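Local coordinates for protein trans-4-hydroxy-L-proline dehydratase (Clostridioides difficile 70-100-2010, PDB 6VXC) that catalyses, as a glycyl radical enzyme, the dehydration of trans-4-hydroxy-L-proline to (S)-1-pyrroline-5-carboxylate in anaerobic hydroxyproline breakdown, at residues 166-180 / 465-479. Residues are numbered along the deposited sequence; the frame is centred on the assembly and turned at random.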
ATOM      1  N   ALA A 166      16.492 -11.759 -11.792  1.00 12.86           N
ATOM      2  CA  ALA A 166      16.108 -11.490 -13.176  1.00 13.63           C
ATOM      3  C   ALA A 166      14.869 -10.607 -13.319  1.00 12.71           C
ATOM      4  O   ALA A 166      14.508 -10.256 -14.443  1.00 14.67           O
ATOM      5  CB  ALA A 166      15.848 -12.808 -13.904  1.00 10.82           C
ATOM      6  N   GLY A 167      14.201 -10.259 -12.231  1.00 12.79           N
ATOM      7  CA  GLY A 167      13.003  -9.455 -12.327  1.00 12.78           C
ATOM      8  C   GLY A 167      11.742 -10.221 -12.658  1.00 13.36           C
ATOM      9  O   GLY A 167      10.786  -9.611 -13.138  1.00 13.98           O
ATOM     10  N   MET A 168      11.700 -11.539 -12.399  1.00 12.14           N
ATOM     11  CA  MET A 168      10.461 -12.292 -12.563  1.00 11.98           C
ATOM     12  C   MET A 168       9.430 -11.910 -11.503  1.00 11.97           C
ATOM     13  O   MET A 168       8.224 -12.031 -11.733  1.00 12.67           O
ATOM     14  CB  MET A 168      10.722 -13.807 -12.487  1.00 12.91           C
ATOM     15  CG  MET A 168      11.671 -14.370 -13.538  1.00 13.06           C
ATOM     16  SD  MET A 168      11.239 -13.848 -15.230  1.00 14.96           S
ATOM     17  CE  MET A 168       9.535 -14.411 -15.407  1.00 11.01           C
ATOM     18  N   PHE A 169       9.880 -11.532 -10.318  1.00 12.22           N
ATOM     19  CA  PHE A 169       8.965 -11.170  -9.247  1.00 12.81           C
ATOM     20  C   PHE A 169       9.757 -10.392  -8.209  1.00 12.36           C
ATOM     21  O   PHE A 169      10.982 -10.307  -8.284  1.00 12.60           O
ATOM     22  CB  PHE A 169       8.269 -12.405  -8.659  1.00 10.86           C
ATOM     23  CG  PHE A 169       9.210 -13.480  -8.120  1.00 14.85           C
ATOM     24  CD1 PHE A 169       9.862 -13.311  -6.901  1.00 11.62           C
ATOM     25  CD2 PHE A 169       9.389 -14.674  -8.802  1.00 11.57           C
ATOM     26  CE1 PHE A 169      10.696 -14.321  -6.379  1.00 13.11           C
ATOM     27  CE2 PHE A 169      10.230 -15.689  -8.297  1.00 11.53           C
ATOM     28  CZ  PHE A 169      10.886 -15.507  -7.083  1.00 11.94           C
ATOM     29  N   THR A 170       9.046  -9.799  -7.252  1.00 11.91           N
ATOM     30  CA  THR A 170       9.692  -9.094  -6.152  1.00 12.15           C
ATOM     31  C   THR A 170       9.341  -9.797  -4.844  1.00 11.00           C
ATOM     32  O   THR A 170       8.556 -10.741  -4.821  1.00 13.69           O
ATOM     33  CB  THR A 170       9.285  -7.610  -6.084  1.00 12.25           C
ATOM     34  OG1 THR A 170       7.931  -7.514  -5.624  1.00 14.20           O
ATOM     35  CG2 THR A 170       9.415  -6.905  -7.455  1.00 10.75           C
ATOM     36  N   GLU A 171       9.921  -9.313  -3.749  1.00 10.46           N
ATOM     37  CA  GLU A 171       9.749  -9.909  -2.424  1.00 11.74           C
ATOM     38  C   GLU A 171       9.469  -8.817  -1.395  1.00 11.30           C
ATOM     39  O   GLU A 171      10.363  -8.046  -1.041  1.00 13.68           O
ATOM     40  CB  GLU A 171      10.987 -10.710  -2.014  1.00 11.47           C
ATOM     41  CG  GLU A 171      10.875 -11.225  -0.590  1.00 10.59           C
ATOM     42  CD  GLU A 171       9.546 -11.888  -0.324  1.00 12.43           C
ATOM     43  OE1 GLU A 171       9.165 -12.779  -1.106  1.00 15.31           O
ATOM     44  OE2 GLU A 171       8.878 -11.526   0.657  1.00 14.10           O
ATOM     45  N   PHE A 172       8.240  -8.782  -0.886  1.00 14.45           N
ATOM     46  CA  PHE A 172       7.821  -7.675  -0.034  1.00 11.76           C
ATOM     47  C   PHE A 172       8.491  -7.688   1.332  1.00 14.06           C
ATOM     48  O   PHE A 172       8.656  -6.631   1.942  1.00 13.33           O
ATOM     49  CB  PHE A 172       6.301  -7.694   0.127  1.00 12.14           C
ATOM     50  CG  PHE A 172       5.598  -6.676  -0.715  1.00 11.76           C
ATOM     51  CD1 PHE A 172       6.004  -6.449  -2.027  1.00 12.75           C
ATOM     52  CD2 PHE A 172       4.575  -5.909  -0.189  1.00 11.84           C
ATOM     53  CE1 PHE A 172       5.383  -5.489  -2.809  1.00 12.14           C
ATOM     54  CE2 PHE A 172       3.941  -4.949  -0.972  1.00 14.36           C
ATOM     55  CZ  PHE A 172       4.361  -4.736  -2.288  1.00 13.19           C
ATOM     56  N   MET A 173       8.916  -8.849   1.829  1.00 14.17           N
ATOM     57  CA  MET A 173       9.399  -8.903   3.204  1.00 15.04           C
ATOM     58  C   MET A 173      10.924  -8.816   3.311  1.00 12.99           C
ATOM     59  O   MET A 173      11.477  -9.079   4.383  1.00 14.77           O
ATOM     60  CB  MET A 173       8.872 -10.160   3.903  1.00 12.39           C
ATOM     61  CG  MET A 173       7.623  -9.903   4.741  1.00 12.26           C
ATOM     62  SD  MET A 173       6.269  -9.176   3.757  1.00 15.60           S
ATOM     63  CE  MET A 173       5.712 -10.591   2.826  1.00 12.36           C
ATOM     64  N   GLU A 174      11.613  -8.393   2.247  1.00 13.06           N
ATOM     65  CA  GLU A 174      13.068  -8.307   2.332  1.00 12.48           C
ATOM     66  C   GLU A 174      13.535  -7.117   3.161  1.00 15.22           C
ATOM     67  O   GLU A 174      14.605  -7.181   3.770  1.00 16.80           O
ATOM     68  CB  GLU A 174      13.700  -8.261   0.936  1.00 15.66           C
ATOM     69  CG  GLU A 174      13.371  -7.042   0.070  1.00 13.99           C
ATOM     70  CD  GLU A 174      14.391  -6.853  -1.050  1.00 18.89           C
ATOM     71  OE1 GLU A 174      14.040  -7.099  -2.233  1.00 19.70           O
ATOM     72  OE2 GLU A 174      15.552  -6.484  -0.731  1.00 19.92           O
ATOM     73  N   GLN A 175      12.797  -6.007   3.151  1.00 14.90           N
ATOM     74  CA  GLN A 175      13.196  -4.811   3.884  1.00 13.15           C
ATOM     75  C   GLN A 175      12.103  -4.253   4.782  1.00 13.50           C
ATOM     76  O   GLN A 175      12.307  -3.198   5.392  1.00 15.38           O
ATOM     77  CB  GLN A 175      13.640  -3.721   2.913  1.00 18.45           C
ATOM     78  CG  GLN A 175      14.927  -4.040   2.165  1.00 16.39           C
ATOM     79  CD  GLN A 175      15.198  -3.037   1.087  1.00 15.70           C
ATOM     80  OE1 GLN A 175      15.035  -1.831   1.300  1.00 15.72           O
ATOM     81  NE2 GLN A 175      15.607  -3.516  -0.089  1.00 14.12           N
ATOM     82  N   ARG A 176      10.945  -4.897   4.840  1.00  9.79           N
ATOM     83  CA  ARG A 176       9.817  -4.417   5.619  1.00 12.93           C
ATOM     84  C   ARG A 176       9.076  -5.612   6.179  1.00 13.68           C
ATOM     85  O   ARG A 176       9.190  -6.729   5.668  1.00 15.26           O
ATOM     86  CB  ARG A 176       8.847  -3.546   4.790  1.00 11.14           C
ATOM     87  CG  ARG A 176       9.510  -2.387   4.081  1.00 12.84           C
ATOM     88  CD  ARG A 176       8.501  -1.433   3.482  1.00 12.58           C
ATOM     89  NE  ARG A 176       7.964  -0.535   4.491  1.00 13.43           N
ATOM     90  CZ  ARG A 176       7.131   0.465   4.234  1.00 13.16           C
ATOM     91  NH1 ARG A 176       6.732   0.694   2.982  1.00 16.13           N
ATOM     92  NH2 ARG A 176       6.714   1.236   5.222  1.00 14.56           N
ATOM     93  N   ALA A 177       8.294  -5.349   7.223  1.00 11.12           N
ATOM     94  CA  ALA A 177       7.437  -6.342   7.834  1.00 12.76           C
ATOM     95  C   ALA A 177       6.110  -6.448   7.085  1.00 13.08           C
ATOM     96  O   ALA A 177       5.695  -5.506   6.398  1.00 12.77           O
ATOM     97  CB  ALA A 177       7.185  -5.991   9.296  1.00 12.33           C
ATOM     98  N   PRO A 178       5.423  -7.589   7.218  1.00 12.25           N
ATOM     99  CA  PRO A 178       4.191  -7.802   6.438  1.00 14.54           C
ATOM    100  C   PRO A 178       3.216  -6.639   6.488  1.00 13.74           C
ATOM    101  O   PRO A 178       2.763  -6.173   5.433  1.00 14.04           O
ATOM    102  CB  PRO A 178       3.614  -9.078   7.070  1.00 12.47           C
ATOM    103  CG  PRO A 178       4.824  -9.834   7.533  1.00 12.60           C
ATOM    104  CD  PRO A 178       5.789  -8.778   8.010  1.00 12.58           C
ATOM    105  N   GLY A 179       2.855  -6.188   7.687  1.00 14.94           N
ATOM    106  CA  GLY A 179       2.017  -5.012   7.811  1.00 13.60           C
ATOM    107  C   GLY A 179       0.784  -5.122   6.949  1.00 13.81           C
ATOM    108  O   GLY A 179       0.051  -6.113   6.994  1.00 16.91           O
ATOM    109  N   HIS A 180       0.544  -4.084   6.160  1.00 16.74           N
ATOM    110  CA  HIS A 180      -0.561  -4.045   5.215  1.00 18.06           C
ATOM    111  C   HIS A 180      -1.899  -4.262   5.918  1.00 17.75           C
ATOM    112  O   HIS A 180      -2.706  -5.085   5.493  1.00 19.50           O
ATOM    113  CB  HIS A 180      -0.375  -5.076   4.097  1.00 16.10           C
ATOM    114  CG  HIS A 180      -1.214  -4.793   2.894  1.00 15.04           C
ATOM    115  ND1 HIS A 180      -2.507  -5.249   2.766  1.00 19.69           N
ATOM    116  CD2 HIS A 180      -0.954  -4.081   1.774  1.00 13.55           C
ATOM    117  CE1 HIS A 180      -3.008  -4.831   1.617  1.00 13.68           C
ATOM    118  NE2 HIS A 180      -2.086  -4.120   0.996  1.00 18.23           N
ATOM    119  N   TYR A 465      -4.002  -9.616   5.763  1.00 11.40           N
ATOM    120  CA  TYR A 465      -4.056  -9.808   4.312  1.00 11.18           C
ATOM    121  C   TYR A 465      -2.751  -9.249   3.770  1.00 14.54           C
ATOM    122  O   TYR A 465      -2.602  -8.038   3.602  1.00 16.89           O
ATOM    123  CB  TYR A 465      -5.309  -9.172   3.672  1.00 12.83           C
ATOM    124  CG  TYR A 465      -5.634  -7.704   3.961  1.00 14.15           C
ATOM    125  CD1 TYR A 465      -6.014  -7.294   5.234  1.00 13.08           C
ATOM    126  CD2 TYR A 465      -5.666  -6.756   2.932  1.00 13.78           C
ATOM    127  CE1 TYR A 465      -6.347  -5.954   5.498  1.00 14.21           C
ATOM    128  CE2 TYR A 465      -6.001  -5.435   3.179  1.00 13.31           C
ATOM    129  CZ  TYR A 465      -6.342  -5.035   4.461  1.00 17.87           C
ATOM    130  OH  TYR A 465      -6.670  -3.710   4.697  1.00 16.79           O
ATOM    131  N   VAL A 466      -1.796 -10.164   3.534  1.00 15.49           N
ATOM    132  CA  VAL A 466      -0.394  -9.834   3.304  1.00 12.86           C
ATOM    133  C   VAL A 466      -0.098  -9.912   1.806  1.00  9.84           C
ATOM    134  O   VAL A 466      -0.371 -10.927   1.159  1.00 10.54           O
ATOM    135  CB  VAL A 466       0.529 -10.771   4.105  1.00 11.35           C
ATOM    136  CG1 VAL A 466       1.995 -10.479   3.799  1.00  8.78           C
ATOM    137  CG2 VAL A 466       0.256 -10.661   5.619  1.00 12.95           C
ATOM    138  N   LEU A 467       0.465  -8.839   1.264  1.00 12.94           N
ATOM    139  CA  LEU A 467       1.001  -8.843  -0.091  1.00 12.08           C
ATOM    140  C   LEU A 467       2.421  -9.394  -0.036  1.00 10.80           C
ATOM    141  O   LEU A 467       3.200  -9.001   0.839  1.00 12.96           O
ATOM    142  CB  LEU A 467       1.012  -7.427  -0.669  1.00 11.62           C
ATOM    143  CG  LEU A 467      -0.252  -6.936  -1.394  1.00 12.67           C
ATOM    144  CD1 LEU A 467      -1.482  -7.156  -0.551  1.00 13.57           C
ATOM    145  CD2 LEU A 467      -0.125  -5.469  -1.760  1.00 14.71           C
ATOM    146  N   THR A 468       2.765 -10.315  -0.945  1.00 10.93           N
ATOM    147  CA  THR A 468       4.097 -10.919  -0.897  1.00 11.65           C
ATOM    148  C   THR A 468       5.034 -10.461  -2.011  1.00 11.58           C
ATOM    149  O   THR A 468       6.239 -10.717  -1.914  1.00 14.74           O
ATOM    150  CB  THR A 468       4.017 -12.466  -0.905  1.00 12.15           C
ATOM    151  OG1 THR A 468       3.487 -12.932  -2.147  1.00  9.92           O
ATOM    152  CG2 THR A 468       3.155 -13.008   0.251  1.00  9.20           C
ATOM    153  N   GLY A 469       4.531  -9.806  -3.049  1.00  9.31           N
ATOM    154  CA  GLY A 469       5.360  -9.281  -4.116  1.00 10.18           C
ATOM    155  C   GLY A 469       4.634  -9.311  -5.450  1.00 11.20           C
ATOM    156  O   GLY A 469       3.671 -10.042  -5.647  1.00 11.29           O
ATOM    157  N   TYR A 470       5.140  -8.506  -6.394  1.00 11.04           N
ATOM    158  CA  TYR A 470       4.600  -8.420  -7.755  1.00  9.55           C
ATOM    159  C   TYR A 470       5.123  -9.574  -8.618  1.00 10.66           C
ATOM    160  O   TYR A 470       6.229 -10.070  -8.413  1.00 11.84           O
ATOM    161  CB  TYR A 470       4.984  -7.082  -8.405  1.00 11.32           C
ATOM    162  CG  TYR A 470       4.538  -5.897  -7.591  1.00 13.23           C
ATOM    163  CD1 TYR A 470       3.231  -5.435  -7.658  1.00 13.03           C
ATOM    164  CD2 TYR A 470       5.412  -5.278  -6.719  1.00 12.34           C
ATOM    165  CE1 TYR A 470       2.814  -4.357  -6.872  1.00 12.20           C
ATOM    166  CE2 TYR A 470       5.013  -4.213  -5.928  1.00 12.33           C
ATOM    167  CZ  TYR A 470       3.712  -3.749  -6.009  1.00 12.31           C
ATOM    168  OH  TYR A 470       3.318  -2.691  -5.224  1.00 12.01           O
ATOM    169  N   MET A 471       4.310  -9.990  -9.589  1.00 10.90           N
ATOM    170  CA  MET A 471       4.635 -11.077 -10.503  1.00 10.61           C
ATOM    171  C   MET A 471       4.642 -10.524 -11.923  1.00 13.20           C
ATOM    172  O   MET A 471       3.641  -9.959 -12.373  1.00 11.76           O
ATOM    173  CB  MET A 471       3.621 -12.219 -10.374  1.00 10.95           C
ATOM    174  CG  MET A 471       3.942 -13.469 -11.207  1.00 21.62           C
ATOM    175  SD  MET A 471       5.476 -14.274 -10.753  1.00 70.11           S
ATOM    176  CE  MET A 471       5.217 -14.611  -9.011  1.00 19.95           C
ATOM    177  N   ASN A 472       5.749 -10.729 -12.635  1.00 10.37           N
ATOM    178  CA  ASN A 472       5.992 -10.131 -13.949  1.00 12.47           C
ATOM    179  C   ASN A 472       5.357 -11.037 -15.009  1.00 14.25           C
ATOM    180  O   ASN A 472       6.011 -11.861 -15.642  1.00 12.39           O
ATOM    181  CB  ASN A 472       7.503  -9.952 -14.159  1.00 10.69           C
ATOM    182  CG  ASN A 472       7.854  -9.069 -15.365  1.00 12.10           C
ATOM    183  OD1 ASN A 472       7.023  -8.835 -16.255  1.00 13.71           O
ATOM    184  ND2 ASN A 472       9.111  -8.609 -15.415  1.00 11.53           N
ATOM    185  N   ILE A 473       4.034 -10.906 -15.186  1.00 13.61           N
ATOM    186  CA  ILE A 473       3.329 -11.808 -16.101  1.00 11.69           C
ATOM    187  C   ILE A 473       3.851 -11.679 -17.525  1.00 12.31           C
ATOM    188  O   ILE A 473       4.034 -12.707 -18.189  1.00 12.14           O
ATOM    189  CB  ILE A 473       1.813 -11.604 -15.989  1.00 11.37           C
ATOM    190  CG1 ILE A 473       1.384 -11.798 -14.540  1.00 12.45           C
ATOM    191  CG2 ILE A 473       1.084 -12.576 -16.884  1.00  8.49           C
ATOM    192  CD1 ILE A 473      -0.047 -11.444 -14.306  1.00 12.45           C
ATOM    193  N   PRO A 474       4.088 -10.482 -18.062  1.00 14.26           N
ATOM    194  CA  PRO A 474       4.643 -10.389 -19.425  1.00 12.73           C
ATOM    195  C   PRO A 474       5.983 -11.102 -19.582  1.00 10.94           C
ATOM    196  O   PRO A 474       6.231 -11.720 -20.621  1.00 12.14           O
ATOM    197  CB  PRO A 474       4.772  -8.870 -19.640  1.00 15.65           C
ATOM    198  CG  PRO A 474       3.723  -8.262 -18.717  1.00 14.81           C
ATOM    199  CD  PRO A 474       3.754  -9.159 -17.500  1.00 11.16           C
ATOM    200  N   LYS A 475       6.864 -11.021 -18.589  1.00 12.86           N
ATOM    201  CA  LYS A 475       8.139 -11.720 -18.722  1.00 13.36           C
ATOM    202  C   LYS A 475       7.969 -13.236 -18.633  1.00 12.75           C
ATOM    203  O   LYS A 475       8.799 -13.971 -19.164  1.00 12.59           O
ATOM    204  CB  LYS A 475       9.130 -11.230 -17.678  1.00 11.16           C
ATOM    205  CG  LYS A 475      10.583 -11.645 -17.961  1.00 14.86           C
ATOM    206  CD  LYS A 475      11.555 -10.861 -17.089  1.00  9.54           C
ATOM    207  CE  LYS A 475      13.015 -11.270 -17.310  1.00 13.80           C
ATOM    208  NZ  LYS A 475      13.567 -10.692 -18.566  1.00 15.90           N
ATOM    209  N   ILE A 476       6.897 -13.719 -18.013  1.00 10.94           N
ATOM    210  CA  ILE A 476       6.615 -15.146 -18.082  1.00  9.66           C
ATOM    211  C   ILE A 476       6.313 -15.557 -19.519  1.00 11.70           C
ATOM    212  O   ILE A 476       6.733 -16.630 -19.968  1.00 15.91           O
ATOM    213  CB  ILE A 476       5.481 -15.513 -17.111  1.00  9.43           C
ATOM    214  CG1 ILE A 476       5.979 -15.318 -15.666  1.00  8.52           C
ATOM    215  CG2 ILE A 476       4.972 -16.945 -17.364  1.00  9.44           C
ATOM    216  CD1 ILE A 476       4.915 -15.547 -14.604  1.00 14.69           C
ATOM    217  N   LEU A 477       5.600 -14.711 -20.278  1.00 11.19           N
ATOM    218  CA  LEU A 477       5.447 -15.000 -21.702  1.00 10.61           C
ATOM    219  C   LEU A 477       6.799 -14.945 -22.406  1.00 13.30           C
ATOM    220  O   LEU A 477       7.098 -15.790 -23.254  1.00 13.67           O
ATOM    221  CB  LEU A 477       4.453 -14.033 -22.364  1.00  9.72           C
ATOM    222  CG  LEU A 477       4.241 -14.219 -23.884  1.00 11.82           C
ATOM    223  CD1 LEU A 477       3.660 -15.591 -24.222  1.00 11.07           C
ATOM    224  CD2 LEU A 477       3.344 -13.138 -24.459  1.00 12.06           C
ATOM    225  N   GLU A 478       7.643 -13.978 -22.039  1.00 10.73           N
ATOM    226  CA  GLU A 478       8.962 -13.903 -22.656  1.00 12.54           C
ATOM    227  C   GLU A 478       9.738 -15.196 -22.446  1.00 13.56           C
ATOM    228  O   GLU A 478      10.279 -15.761 -23.403  1.00 15.97           O
ATOM    229  CB  GLU A 478       9.740 -12.708 -22.098  1.00 15.16           C
ATOM    230  CG  GLU A 478      11.114 -12.481 -22.740  1.00 14.23           C
ATOM    231  CD  GLU A 478      11.785 -11.195 -22.257  1.00 15.02           C
ATOM    232  OE1 GLU A 478      12.163 -11.114 -21.075  1.00 18.80           O
ATOM    233  OE2 GLU A 478      11.921 -10.253 -23.065  1.00 20.86           O
ATOM    234  N   LEU A 479       9.727 -15.724 -21.218  1.00 14.19           N
ATOM    235  CA  LEU A 479      10.372 -17.009 -20.960  1.00 14.54           C
ATOM    236  C   LEU A 479       9.767 -18.103 -21.824  1.00 14.24           C
ATOM    237  O   LEU A 479      10.499 -18.917 -22.389  1.00 15.06           O
ATOM    238  CB  LEU A 479      10.258 -17.389 -19.476  1.00 13.11           C
ATOM    239  CG  LEU A 479      10.941 -16.563 -18.376  1.00 14.25           C
ATOM    240  CD1 LEU A 479      10.776 -17.262 -17.017  1.00 10.94           C
ATOM    241  CD2 LEU A 479      12.412 -16.298 -18.675  1.00 13.56           C
TER
HETATM  242  O   HOH W   1       2.300  -6.934   2.683  1.00 12.98           O
HETATM  243  O   HOH W   2      -3.058  -7.167   7.029  1.00 20.78           O
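His180 meets Tyr465 at about a right angle in an offset edge-to-face pair, its imidazole edge turned to the phenol face (ring planes at 87°), while Leu467 lays CD1 over one imidazole face, 3.6 Å from the ring centroid. With CG anti to the backbone N (chi1 -161°), the imidazole lies where ND1 can make a weak, bent bond to Tyr465 O, leaving NE2 to bond Glu456, the probable proton acceptor. A flat, two-nitrogen ring suits this place between a backbone carbonyl and a carboxylate. One water donates to both Pro178 O and Leu467 O, two acceptors that cannot bond each other, and a second donates to His180 O and accepts from Tyr465 N.

Farther along, the loop after helix 158-166 runs antiparallel to strand 463-472, an outermost strand of a parallel sheet. Phe172 N bonds Thr468 O, and Thr170 N bonds Tyr470 O at 3.1 Å. Thr170 also accepts from Tyr470 N through OG1, set between its own backbone N and carbonyl carbon; the same hydroxyl bonds Glu353. Gly469, with no side chain and a positive phi, lets its CA come within 3.6 Å of Thr170 O in a CA-H...O contact. Phe172 and Tyr470 form another offset edge-to-face pair, Phe172 CE1 lying 3.4 Å from Tyr470 CE2, with the planes at 68°.

Asn472 does two jobs: ND2 gives a nearly straight bond to Gly167 O, 3.0 Å long, and OD1 caps helix 473-481 by accepting from Lys475 N. Flexible Met168, bent at chi2 and chi3, crosses the Lys475 chain with Met168 SD 3.5 Å from Lys475 CD and meets Leu479 tip to tip.

Tyr470 lies near Cys454, the probable radical cysteine, so this buried seam probably borders the active site at two points. Bonds on both imidazole nitrogens would limit His180's rotation and help set where Glu456 lies.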